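Local coordinates for protein agarase (Pseudoalteromonas fuliginea, PDB 6XJ9) that probably hydrolyses the beta-1,4 linkages of agarose, as a glycoside hydrolase of family 50 from a marine bacterium, at residues V629-A634 against L657-K662; G617-D622 against V639-A644. All blocks are in the same frame, centred on the assembly; numbering follows the deposited sequence.

Contact 1 (V629-A634 against L657-K662); sequences VVKASA and LSQFDK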
ATOM      1  N   VAL A 629      23.806  29.886 -16.326  1.00 20.52           N
ATOM      2  CA  VAL A 629      24.666  28.998 -15.564  1.00 19.26           C
ATOM      3  C   VAL A 629      24.525  27.596 -16.149  1.00 19.64           C
ATOM      4  O   VAL A 629      25.523  26.893 -16.312  1.00 18.02           O
ATOM      5  CB  VAL A 629      24.324  29.070 -14.060  1.00 19.79           C
ATOM      6  CG1 VAL A 629      25.136  28.076 -13.236  1.00 19.96           C
ATOM      7  CG2 VAL A 629      24.505  30.487 -13.521  1.00 18.38           C
ATOM      8  N   VAL A 630      23.290  27.212 -16.503  1.00 18.49           N
ATOM      9  CA  VAL A 630      23.058  25.900 -17.090  1.00 19.42           C
ATOM     10  C   VAL A 630      23.790  25.816 -18.434  1.00 19.68           C
ATOM     11  O   VAL A 630      24.432  24.812 -18.748  1.00 19.87           O
ATOM     12  CB  VAL A 630      21.563  25.575 -17.275  1.00 17.88           C
ATOM     13  CG1 VAL A 630      21.393  24.225 -17.962  1.00 18.79           C
ATOM     14  CG2 VAL A 630      20.794  25.591 -15.975  1.00 18.19           C
ATOM     15  N   LYS A 631      23.661  26.889 -19.220  1.00 19.82           N
ATOM     16  CA  LYS A 631      24.296  27.004 -20.524  1.00 20.49           C
ATOM     17  C   LYS A 631      25.811  26.884 -20.374  1.00 18.79           C
ATOM     18  O   LYS A 631      26.442  26.148 -21.119  1.00 18.27           O
ATOM     19  CB  LYS A 631      23.850  28.282 -21.248  1.00 20.57           C
ATOM     20  CG  LYS A 631      24.464  28.492 -22.627  1.00 23.49           C
ATOM     21  CD  LYS A 631      24.126  29.846 -23.247  1.00 25.99           C
ATOM     22  CE  LYS A 631      25.019  30.163 -24.428  1.00 28.35           C
ATOM     23  NZ  LYS A 631      24.622  31.429 -25.087  1.00 32.46           N
ATOM     24  N   ALA A 632      26.393  27.595 -19.402  1.00 18.73           N
ATOM     25  CA  ALA A 632      27.833  27.534 -19.196  1.00 17.91           C
ATOM     26  C   ALA A 632      28.248  26.103 -18.867  1.00 18.58           C
ATOM     27  O   ALA A 632      29.218  25.596 -19.432  1.00 19.26           O
ATOM     28  CB  ALA A 632      28.268  28.505 -18.121  1.00 18.51           C
ATOM     29  N   SER A 633      27.480  25.436 -17.989  1.00 17.85           N
ATOM     30  CA  SER A 633      27.812  24.081 -17.569  1.00 17.68           C
ATOM     31  C   SER A 633      27.802  23.090 -18.736  1.00 17.83           C
ATOM     32  O   SER A 633      28.621  22.167 -18.782  1.00 16.88           O
ATOM     33  CB  SER A 633      26.924  23.626 -16.433  1.00 17.51           C
ATOM     34  OG  SER A 633      25.679  23.148 -16.910  1.00 17.85           O
ATOM     35  N   ALA A 634      26.871  23.289 -19.677  1.00 18.47           N
ATOM     36  CA  ALA A 634      26.633  22.352 -20.767  1.00 20.22           C
ATOM     37  C   ALA A 634      27.868  22.185 -21.650  1.00 20.33           C
ATOM     38  O   ALA A 634      28.022  21.162 -22.298  1.00 22.81           O
ATOM     39  CB  ALA A 634      25.429  22.784 -21.571  1.00 19.93           C
ATOM     40  N   LEU A 657      16.008  22.012 -21.896  1.00 18.61           N
ATOM     41  CA  LEU A 657      17.150  21.122 -22.068  1.00 19.06           C
ATOM     42  C   LEU A 657      17.439  20.867 -23.550  1.00 19.24           C
ATOM     43  O   LEU A 657      18.554  20.493 -23.922  1.00 19.11           O
ATOM     44  CB  LEU A 657      16.883  19.801 -21.336  1.00 17.57           C
ATOM     45  CG  LEU A 657      17.045  19.845 -19.815  1.00 17.40           C
ATOM     46  CD1 LEU A 657      16.726  18.484 -19.202  1.00 16.97           C
ATOM     47  CD2 LEU A 657      18.452  20.291 -19.416  1.00 16.43           C
ATOM     48  N   SER A 658      16.427  21.079 -24.399  1.00 18.72           N
ATOM     49  CA  SER A 658      16.583  20.913 -25.833  1.00 20.49           C
ATOM     50  C   SER A 658      17.575  21.935 -26.400  1.00 20.94           C
ATOM     51  O   SER A 658      18.082  21.769 -27.496  1.00 21.88           O
ATOM     52  CB  SER A 658      15.237  20.978 -26.508  1.00 21.34           C
ATOM     53  OG  SER A 658      14.637  22.248 -26.293  1.00 22.02           O
ATOM     54  N   GLN A 659      17.893  22.975 -25.625  1.00 22.30           N
ATOM     55  CA  GLN A 659      18.880  23.979 -26.001  1.00 23.35           C
ATOM     56  C   GLN A 659      20.281  23.364 -26.108  1.00 22.96           C
ATOM     57  O   GLN A 659      21.088  23.841 -26.904  1.00 21.91           O
ATOM     58  CB  GLN A 659      18.866  25.102 -24.962  1.00 24.60           C
ATOM     59  CG  GLN A 659      19.412  26.443 -25.443  1.00 29.17           C
ATOM     60  CD  GLN A 659      19.172  27.523 -24.411  1.00 29.70           C
ATOM     61  OE1 GLN A 659      18.144  27.555 -23.733  1.00 34.47           O
ATOM     62  NE2 GLN A 659      20.131  28.417 -24.272  1.00 30.53           N
ATOM     63  N   PHE A 660      20.571  22.314 -25.321  1.00 20.48           N
ATOM     64  CA  PHE A 660      21.948  21.862 -25.148  1.00 20.86           C
ATOM     65  C   PHE A 660      22.181  20.453 -25.675  1.00 21.80           C
ATOM     66  O   PHE A 660      23.324  20.076 -25.893  1.00 22.58           O
ATOM     67  CB  PHE A 660      22.339  21.863 -23.669  1.00 19.29           C
ATOM     68  CG  PHE A 660      21.924  23.130 -22.979  1.00 18.48           C
ATOM     69  CD1 PHE A 660      22.462  24.351 -23.369  1.00 18.25           C
ATOM     70  CD2 PHE A 660      20.941  23.107 -22.006  1.00 18.00           C
ATOM     71  CE1 PHE A 660      22.051  25.529 -22.765  1.00 18.50           C
ATOM     72  CE2 PHE A 660      20.538  24.287 -21.396  1.00 18.23           C
ATOM     73  CZ  PHE A 660      21.097  25.492 -21.774  1.00 18.12           C
ATOM     74  N   ASP A 661      21.106  19.667 -25.802  1.00 22.92           N
ATOM     75  CA  ASP A 661      21.191  18.259 -26.156  1.00 24.61           C
ATOM     76  C   ASP A 661      22.268  17.567 -25.316  1.00 25.12           C
ATOM     77  O   ASP A 661      23.110  16.833 -25.832  1.00 24.54           O
ATOM     78  CB  ASP A 661      21.367  18.079 -27.669  1.00 24.66           C
ATOM     79  CG  ASP A 661      21.057  16.677 -28.169  1.00 24.78           C
ATOM     80  OD1 ASP A 661      20.234  15.956 -27.527  1.00 23.13           O
ATOM     81  OD2 ASP A 661      21.655  16.299 -29.185  1.00 26.38           O
ATOM     82  N   LYS A 662      22.224  17.799 -24.002  1.00 23.79           N
ATOM     83  CA  LYS A 662      23.057  17.061 -23.066  1.00 21.99           C
ATOM     84  C   LYS A 662      22.161  16.117 -22.266  1.00 20.34           C
ATOM     85  O   LYS A 662      20.994  16.439 -22.054  1.00 23.27           O
ATOM     86  CB  LYS A 662      23.741  18.048 -22.112  1.00 22.66           C
ATOM     87  CG  LYS A 662      24.958  18.759 -22.686  1.00 23.80           C
ATOM     88  CD  LYS A 662      26.191  17.908 -22.530  1.00 25.28           C
ATOM     89  CE  LYS A 662      27.320  18.327 -23.443  1.00 27.20           C
ATOM     90  NZ  LYS A 662      28.607  17.843 -22.898  1.00 27.63           N
TER
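Val630 begins the meeting of helix 627-634 with the ring of Phe660, on the outer layer of what is, by family, a (beta/alpha)8 barrel: the helix follows strand 620-621, and Phe660 lies in the loop leading to strand 664-666. With CG1 anti to the backbone N (chi1 177°), Val630 sends that methyl to the ring, 3.5 Å from Phe660 CE2, the two side chains crossing at about a right angle. At Lys631 the contact is made by its CA, 3.5 Å from Phe660 CE1, and by CB and CG beside it, while the rest of the extended chain carries the ammonium group away along the exposed side of the helix, its CD passing the amide of Gln659. Ser633 turns back on its own helix, where its OG gives a 2.8 Å hydrogen bond to Val630 O. That oxygen also receives Ala634 N from the same face of its carbonyl plane, so two donors grip it. Ala634 closes the helical side, its CB 3.8 Å from Phe660 CG and equally near CB and CD1 of the same residue. The ring is thus met obliquely by three residues of the helix, while CB of Gln659 sits over the centre of one of its faces. Behind it, Leu657 O accepts both Phe660 N and Asp661 N, which holds the turn that presents the ring, and Asp661 is itself tied to Lys285 and Trp290. Lys662, bent at chi2, then folds across the C-terminal part of the helix segment. Its NZ hydrogen-bonds to Val637 O, and on the way its CE passes 3.1 Å from Ala634 O.

Contact 2 (G617-D622 against V639-A644); sequences GARFPD and VISFNA
As a bridged pair, Phe620 and Phe642 project from the same face of the parallel strands 620-621 and 640-643, and with each CG anti to its carbonyl carbon (chi1 -50° and -58°) their rings come together. They form an offset edge-to-face pair with planes 60° apart: the edge of Phe620 is turned to the face of Phe642, with Phe620 CD2 3.7 Å from Phe642 CE2, and Ile640 CG2 adds a methyl near the same edge. Between the strands, Phe620 is gripped at both ends, its N giving to Ser641 O and its O accepting Asn643 N at 2.8 Å; Asp622 N then gives to Asn643 O. One residue earlier, at Arg619, the acceptor is a side chain: Ser641 OG takes Arg619 N at 3.0 Å and is also bonded to Leu616 O. A water bridges Ala618 N and Ser641 O, above one face of the Phe620 ring, toward its rim. On the opposite face of the strands from the two rings, the Arg619 chain bends at chi3, and Asn643 OD1 lies 3.7 Å above one face of its guanidinium, toward the rim. Asn508 binds both Arg619 NE and Asn643 ND2; Glu668 pairs with the arginine and Glu509 with the asparagine, so both buried side chains are held by polar partners. Asp622 OD2 lies 3.5 Å from Ala644 CB and forms a salt bridge to Lys646; an alanine here would probably leave Lys646 without this carboxylate and lose the OD2 contact with the Ala644 methyl. The contact joins the strands of a beta-alpha-beta unit, with strand 620-621 beside 640-643 and strand 664-666 on the far side of the latter. Helix 627-634 packs against Phe620, and helix 651-654 brings Trp654 edge-to-face with Phe642.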
ATOM      1  N   GLY A 617      28.581  17.735 -12.995  1.00 15.98           N
ATOM      2  CA  GLY A 617      28.120  19.080 -12.681  1.00 16.54           C
ATOM      3  C   GLY A 617      27.960  19.317 -11.185  1.00 16.48           C
ATOM      4  O   GLY A 617      28.644  18.683 -10.383  1.00 16.72           O
ATOM      5  N   ALA A 618      27.042  20.232 -10.826  1.00 15.89           N
ATOM      6  CA  ALA A 618      27.038  20.860  -9.511  1.00 15.78           C
ATOM      7  C   ALA A 618      25.646  20.887  -8.877  1.00 14.73           C
ATOM      8  O   ALA A 618      25.438  21.608  -7.905  1.00 16.33           O
ATOM      9  CB  ALA A 618      27.620  22.254  -9.609  1.00 16.27           C
ATOM     10  N   ARG A 619      24.717  20.108  -9.426  1.00 14.52           N
ATOM     11  CA  ARG A 619      23.435  19.787  -8.812  1.00 14.95           C
ATOM     12  C   ARG A 619      22.631  21.068  -8.573  1.00 15.16           C
ATOM     13  O   ARG A 619      22.456  21.513  -7.430  1.00 13.84           O
ATOM     14  CB  ARG A 619      23.638  18.971  -7.524  1.00 14.66           C
ATOM     15  CG  ARG A 619      24.486  17.716  -7.676  1.00 14.19           C
ATOM     16  CD  ARG A 619      25.056  17.244  -6.341  1.00 14.70           C
ATOM     17  NE  ARG A 619      24.028  16.713  -5.455  1.00 14.48           N
ATOM     18  CZ  ARG A 619      23.410  15.554  -5.637  1.00 14.50           C
ATOM     19  NH1 ARG A 619      23.706  14.792  -6.692  1.00 14.83           N
ATOM     20  NH2 ARG A 619      22.504  15.161  -4.758  1.00 13.67           N
ATOM     21  N   PHE A 620      22.169  21.685  -9.665  1.00 15.96           N
ATOM     22  CA  PHE A 620      21.449  22.946  -9.525  1.00 16.79           C
ATOM     23  C   PHE A 620      20.057  22.665  -8.972  1.00 17.32           C
ATOM     24  O   PHE A 620      19.402  21.741  -9.437  1.00 17.45           O
ATOM     25  CB  PHE A 620      21.244  23.625 -10.881  1.00 16.67           C
ATOM     26  CG  PHE A 620      22.456  23.776 -11.765  1.00 17.28           C
ATOM     27  CD1 PHE A 620      23.547  24.531 -11.361  1.00 17.40           C
ATOM     28  CD2 PHE A 620      22.460  23.229 -13.047  1.00 17.44           C
ATOM     29  CE1 PHE A 620      24.635  24.705 -12.210  1.00 18.66           C
ATOM     30  CE2 PHE A 620      23.548  23.405 -13.896  1.00 18.13           C
ATOM     31  CZ  PHE A 620      24.639  24.136 -13.473  1.00 17.65           C
ATOM     32  N   PRO A 621      19.529  23.451  -8.003  1.00 18.51           N
ATOM     33  CA  PRO A 621      18.141  23.276  -7.579  1.00 19.52           C
ATOM     34  C   PRO A 621      17.224  23.846  -8.661  1.00 20.72           C
ATOM     35  O   PRO A 621      17.568  24.831  -9.319  1.00 21.96           O
ATOM     36  CB  PRO A 621      18.095  24.082  -6.270  1.00 19.94           C
ATOM     37  CG  PRO A 621      19.078  25.200  -6.508  1.00 18.98           C
ATOM     38  CD  PRO A 621      20.207  24.536  -7.268  1.00 19.01           C
ATOM     39  N   ASP A 622      16.076  23.185  -8.864  1.00 20.89           N
ATOM     40  CA  ASP A 622      15.119  23.553  -9.893  1.00 20.72           C
ATOM     41  C   ASP A 622      14.580  24.960  -9.614  1.00 21.64           C
ATOM     42  O   ASP A 622      14.121  25.643 -10.526  1.00 22.72           O
ATOM     43  CB  ASP A 622      14.030  22.479 -10.041  1.00 20.05           C
ATOM     44  CG  ASP A 622      13.181  22.286  -8.791  1.00 21.42           C
ATOM     45  OD1 ASP A 622      13.554  22.839  -7.732  1.00 20.53           O
ATOM     46  OD2 ASP A 622      12.123  21.601  -8.889  1.00 21.65           O
ATOM     47  N   VAL A 639      27.199  15.213 -17.873  1.00 14.59           N
ATOM     48  CA  VAL A 639      25.784  15.127 -17.527  1.00 14.46           C
ATOM     49  C   VAL A 639      25.463  16.357 -16.690  1.00 14.14           C
ATOM     50  O   VAL A 639      26.232  16.687 -15.788  1.00 15.17           O
ATOM     51  CB  VAL A 639      25.456  13.833 -16.745  1.00 13.88           C
ATOM     52  CG1 VAL A 639      23.962  13.694 -16.447  1.00 13.50           C
ATOM     53  CG2 VAL A 639      25.965  12.576 -17.445  1.00 13.56           C
ATOM     54  N   ILE A 640      24.342  17.025 -16.996  1.00 15.21           N
ATOM     55  CA  ILE A 640      23.901  18.165 -16.205  1.00 15.20           C
ATOM     56  C   ILE A 640      23.015  17.648 -15.073  1.00 15.41           C
ATOM     57  O   ILE A 640      21.994  17.010 -15.326  1.00 14.55           O
ATOM     58  CB  ILE A 640      23.156  19.240 -17.025  1.00 15.47           C
ATOM     59  CG1 ILE A 640      23.770  19.509 -18.401  1.00 17.20           C
ATOM     60  CG2 ILE A 640      23.080  20.526 -16.222  1.00 15.77           C
ATOM     61  CD1 ILE A 640      22.910  20.415 -19.270  1.00 17.78           C
ATOM     62  N   SER A 641      23.404  17.958 -13.827  1.00 14.73           N
ATOM     63  CA  SER A 641      22.686  17.485 -12.652  1.00 14.16           C
ATOM     64  C   SER A 641      21.832  18.607 -12.050  1.00 14.78           C
ATOM     65  O   SER A 641      22.240  19.769 -12.037  1.00 15.02           O
ATOM     66  CB  SER A 641      23.650  16.912 -11.639  1.00 13.60           C
ATOM     67  OG  SER A 641      24.677  17.851 -11.350  1.00 13.52           O
ATOM     68  N   PHE A 642      20.624  18.238 -11.598  1.00 15.41           N
ATOM     69  CA  PHE A 642      19.654  19.119 -10.962  1.00 16.31           C
ATOM     70  C   PHE A 642      19.016  18.384  -9.783  1.00 16.12           C
ATOM     71  O   PHE A 642      18.838  17.175  -9.849  1.00 15.01           O
ATOM     72  CB  PHE A 642      18.504  19.451 -11.919  1.00 16.49           C
ATOM     73  CG  PHE A 642      18.909  20.101 -13.219  1.00 17.94           C
ATOM     74  CD1 PHE A 642      19.261  19.326 -14.316  1.00 17.41           C
ATOM     75  CD2 PHE A 642      18.928  21.489 -13.348  1.00 17.45           C
ATOM     76  CE1 PHE A 642      19.608  19.924 -15.519  1.00 17.79           C
ATOM     77  CE2 PHE A 642      19.274  22.088 -14.551  1.00 17.27           C
ATOM     78  CZ  PHE A 642      19.626  21.302 -15.628  1.00 17.87           C
ATOM     79  N   ASN A 643      18.637  19.125  -8.727  1.00 15.62           N
ATOM     80  CA  ASN A 643      17.767  18.566  -7.698  1.00 15.33           C
ATOM     81  C   ASN A 643      16.352  19.097  -7.939  1.00 16.41           C
ATOM     82  O   ASN A 643      16.185  20.260  -8.289  1.00 15.80           O
ATOM     83  CB  ASN A 643      18.276  18.874  -6.285  1.00 14.61           C
ATOM     84  CG  ASN A 643      19.659  18.328  -6.003  1.00 15.72           C
ATOM     85  OD1 ASN A 643      20.072  17.337  -6.601  1.00 15.08           O
ATOM     86  ND2 ASN A 643      20.383  18.966  -5.095  1.00 15.30           N
ATOM     87  N   ALA A 644      15.328  18.243  -7.807  1.00 16.60           N
ATOM     88  CA  ALA A 644      13.971  18.704  -8.087  1.00 16.54           C
ATOM     89  C   ALA A 644      12.968  18.000  -7.179  1.00 16.75           C
ATOM     90  O   ALA A 644      12.474  16.921  -7.502  1.00 17.26           O
ATOM     91  CB  ALA A 644      13.631  18.537  -9.553  1.00 17.58           C
TER
HETATM   92  O   HOH W   1      24.877  20.652 -12.753  1.00 17.30           O

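In the fold
The two contacts, with centres about 11 Å apart, interleave along the chain: strand 620-621, helix 627-634, strand 640-643, then the loop 657-662. Contact 2 supplies the inner strands and contact 1 the outer layer, and they meet directly. Phe620 CE1 lies 3.6 Å from Val629 CG1, and its CE2 3.7 Å from Ser633 OG, so the helix touches both this ring and, on another part of its surface, Phe660. Ile640 CD1 in turn reaches 3.8 Å from Lys662 CB. Contact 1 lies on what would be the outside of the barrel, whereas the polar side of contact 2, around Arg619, Asn643, Glu509 and Glu668, is consistent with the active-site end of such a glycosidase barrel.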